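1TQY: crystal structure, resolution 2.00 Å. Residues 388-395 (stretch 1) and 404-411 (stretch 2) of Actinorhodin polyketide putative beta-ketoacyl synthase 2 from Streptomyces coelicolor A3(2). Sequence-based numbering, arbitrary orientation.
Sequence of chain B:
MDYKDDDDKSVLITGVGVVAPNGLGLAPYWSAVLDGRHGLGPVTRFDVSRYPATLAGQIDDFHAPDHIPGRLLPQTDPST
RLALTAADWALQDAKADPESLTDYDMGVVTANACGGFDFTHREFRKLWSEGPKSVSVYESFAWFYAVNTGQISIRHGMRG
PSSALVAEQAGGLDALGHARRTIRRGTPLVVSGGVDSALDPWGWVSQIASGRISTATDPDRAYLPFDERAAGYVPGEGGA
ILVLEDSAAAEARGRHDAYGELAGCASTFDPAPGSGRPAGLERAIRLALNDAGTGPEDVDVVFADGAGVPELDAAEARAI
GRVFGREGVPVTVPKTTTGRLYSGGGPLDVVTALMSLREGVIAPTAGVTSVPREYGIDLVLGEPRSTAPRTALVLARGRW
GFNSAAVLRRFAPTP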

# COMPACT_ATOMS: atom_id res chain seq x y z
N ALA B 388 18.96 23.93 20.09
CA ALA B 388 19.35 22.59 20.54
C ALA B 388 18.13 21.77 20.95
O ALA B 388 18.02 21.34 22.11
CB ALA B 388 20.34 22.68 21.70
N PRO B 389 17.18 21.53 20.02
CA PRO B 389 15.97 20.76 20.31
C PRO B 389 16.31 19.30 20.63
O PRO B 389 17.30 18.76 20.13
CB PRO B 389 15.16 20.89 19.02
CG PRO B 389 16.23 20.98 17.97
CD PRO B 389 17.22 21.94 18.60
N ARG B 390 15.49 18.67 21.47
CA ARG B 390 15.74 17.29 21.85
C ARG B 390 14.57 16.40 21.42
O ARG B 390 14.71 15.18 21.31
CB ARG B 390 15.93 17.19 23.36
CG ARG B 390 16.83 16.05 23.79
CD ARG B 390 16.49 15.56 25.20
NE ARG B 390 15.25 14.79 25.21
CZ ARG B 390 14.74 14.20 26.29
NH1 ARG B 390 15.38 14.29 27.45
NH2 ARG B 390 13.61 13.51 26.20
N THR B 391 13.42 17.01 21.20
CA THR B 391 12.23 16.28 20.78
C THR B 391 11.57 17.03 19.65
O THR B 391 11.33 18.24 19.74
CB THR B 391 11.23 16.14 21.94
OG1 THR B 391 11.84 15.40 23.01
CG2 THR B 391 9.98 15.40 21.48
N ALA B 392 11.26 16.32 18.57
CA ALA B 392 10.64 16.94 17.43
C ALA B 392 9.38 16.20 17.04
O ALA B 392 9.30 14.98 17.20
CB ALA B 392 11.61 16.95 16.25
N LEU B 393 8.39 16.95 16.56
CA LEU B 393 7.13 16.37 16.08
C LEU B 393 7.14 16.60 14.57
O LEU B 393 7.45 17.71 14.11
CB LEU B 393 5.90 17.07 16.70
CG LEU B 393 4.55 16.66 16.08
CD1 LEU B 393 4.20 15.25 16.51
CD2 LEU B 393 3.44 17.63 16.50
N VAL B 394 6.85 15.56 13.80
CA VAL B 394 6.80 15.63 12.34
C VAL B 394 5.36 15.34 11.92
O VAL B 394 4.75 14.38 12.41
CB VAL B 394 7.76 14.60 11.68
CG1 VAL B 394 7.66 14.68 10.15
CG2 VAL B 394 9.20 14.90 12.11
N LEU B 395 4.83 16.16 11.03
CA LEU B 395 3.46 16.04 10.55
C LEU B 395 3.36 15.85 9.05
O LEU B 395 4.15 16.42 8.29
CB LEU B 395 2.68 17.30 10.93
CG LEU B 395 2.68 17.64 12.41
CD1 LEU B 395 1.87 18.90 12.66
CD2 LEU B 395 2.10 16.46 13.18
N SER B 404 -1.00 12.18 9.67
CA SER B 404 0.05 11.35 10.23
C SER B 404 1.01 12.19 11.06
O SER B 404 1.45 13.26 10.63
CB SER B 404 0.80 10.65 9.09
OG SER B 404 1.72 9.72 9.59
N ALA B 405 1.31 11.70 12.25
CA ALA B 405 2.20 12.41 13.16
C ALA B 405 3.25 11.45 13.71
O ALA B 405 2.97 10.27 13.94
CB ALA B 405 1.41 13.03 14.28
N ALA B 406 4.45 11.96 13.93
CA ALA B 406 5.54 11.15 14.44
C ALA B 406 6.40 11.96 15.39
O ALA B 406 6.79 13.09 15.08
CB ALA B 406 6.39 10.64 13.29
N VAL B 407 6.70 11.40 16.55
CA VAL B 407 7.53 12.10 17.52
C VAL B 407 8.90 11.43 17.59
O VAL B 407 9.00 10.22 17.73
CB VAL B 407 6.83 12.16 18.90
CG1 VAL B 407 6.05 10.90 19.14
CG2 VAL B 407 7.87 12.38 20.00
N LEU B 408 9.95 12.24 17.49
CA LEU B 408 11.32 11.74 17.52
C LEU B 408 12.08 12.31 18.72
O LEU B 408 11.75 13.38 19.22
CB LEU B 408 12.05 12.16 16.24
CG LEU B 408 11.41 11.78 14.91
CD1 LEU B 408 12.20 12.37 13.78
CD2 LEU B 408 11.34 10.27 14.78
N ARG B 409 13.09 11.58 19.17
CA ARG B 409 13.90 12.02 20.30
C ARG B 409 15.39 11.97 19.99
O ARG B 409 15.84 11.11 19.24
CB ARG B 409 13.66 11.16 21.54
CG ARG B 409 12.30 11.32 22.18
CD ARG B 409 12.44 11.22 23.68
NE ARG B 409 11.13 11.16 24.32
CZ ARG B 409 10.34 10.10 24.29
NH1 ARG B 409 10.72 9.00 23.65
NH2 ARG B 409 9.15 10.14 24.88
N ARG B 410 16.13 12.90 20.58
CA ARG B 410 17.58 12.98 20.40
C ARG B 410 18.20 11.71 20.98
O ARG B 410 17.81 11.27 22.07
CB ARG B 410 18.12 14.19 21.17
CG ARG B 410 19.18 15.02 20.44
CD ARG B 410 20.48 14.27 20.16
NE ARG B 410 20.39 13.37 19.01
CZ ARG B 410 21.44 12.79 18.43
NH1 ARG B 410 22.67 13.03 18.88
NH2 ARG B 410 21.27 11.98 17.40
N PHE B 411 19.15 11.14 20.26
CA PHE B 411 19.84 9.93 20.71
C PHE B 411 20.73 10.18 21.93
O PHE B 411 21.77 10.87 21.75
CB PHE B 411 20.67 9.32 19.58
CG PHE B 411 21.43 8.08 19.97
CD1 PHE B 411 22.82 8.07 20.00
CD2 PHE B 411 20.74 6.93 20.33
CE1 PHE B 411 23.52 6.93 20.39
CE2 PHE B 411 21.42 5.78 20.72
CZ PHE B 411 22.82 5.78 20.75

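Neighbouring antiparallel strands are joined by their backbones, while their side chains, sent alternately to the two faces of the sheet, settle how the surfaces are filled. Residues 388-395 and 404-411 of this putative beta-ketoacyl synthase illustrate the principle. Strand 391-395 runs at 162° to the strand that includes residues 404-409, with an axial approach of 4.6 Å, and the contact buries 563 Å² counted over both stretches.

The backbone supplies every hydrogen bond across the pair. Ala392 and Leu408 form one closed ring, with Ala392 N to Leu408 O at 3.1 Å and Leu408 N to Ala392 O at 2.8 Å; Val394 and Ala406 form the next, with Val394 N to Ala406 O at 2.8 Å and Ala406 N to Val394 O at 2.9 Å. Just before the strand begins at Thr391, Arg390 O accepts a hydrogen bond from Arg410 N at 2.8 Å. The same carbonyls also accept CA-H...O contacts from the intervening positions, as in Thr391 CA to Leu408 O at 3.3 Å and Ala405 CA to Val394 O at 3.3 Å. The CA atoms of the non-hydrogen-bonded pair Leu393 and Val407 are 4.5 Å apart, against 5.2 Å for those of Ala392 and Leu408, as is usual in antiparallel sheet.

Ala392, Val394, Ala406 and Leu408 share one face. Here the branched residues lie diagonally to one another, and each is paired directly with an alanine, whose methyl adds little bulk. Val394, with chi1 t, places CG2 4.3 Å from CD1 of Leu408, a leucine in the mt rotamer; these two side chains thus make an apolar contact across the diagonal. Directly across the strands, Val394 CB and Ala406 CB are 4.5 Å apart.

The other face carries Thr391, Leu393, Leu395, Ala405, Val407 and Arg409. Both leucines start toward this face, yet their ends come nearer the partner strand, and they do so from different rotamers. Leu395, mt, brings CD2 to 3.7 Å from Ala405 CB; Leu393, tp, brings CD1 to 4.2 Å from the same methyl. The small Ala405 side chain is therefore touched by two larger ones. Farther along, Thr391 adopts chi1 m and sets its CG2 4.0 Å from CG2 of Val407, so that a polar residue contributes its methyl to a buried, largely apolar surface.

At the more open end, long side chains extend the contact, Arg390 with both its methylenes and its guanidinium. Arg390 begins sideways; chi1 and chi2 are t and chi3 p, and its end comes nearer the partner strand: CG lies 3.5 Å from Arg410 CB, and NH2 lies 3.6 Å from Arg409 CD. Like charges come close here, Arg390 NH2 being 3.9 Å from Arg409 NE. Arg409 NH2 is hydrogen-bonded elsewhere in the structure. Arg410 points CA-to-CB toward stretch 1, but its chain turns at chi2 m and chi3 p and its end leads away, leaving the near part of the side chain to make the contact.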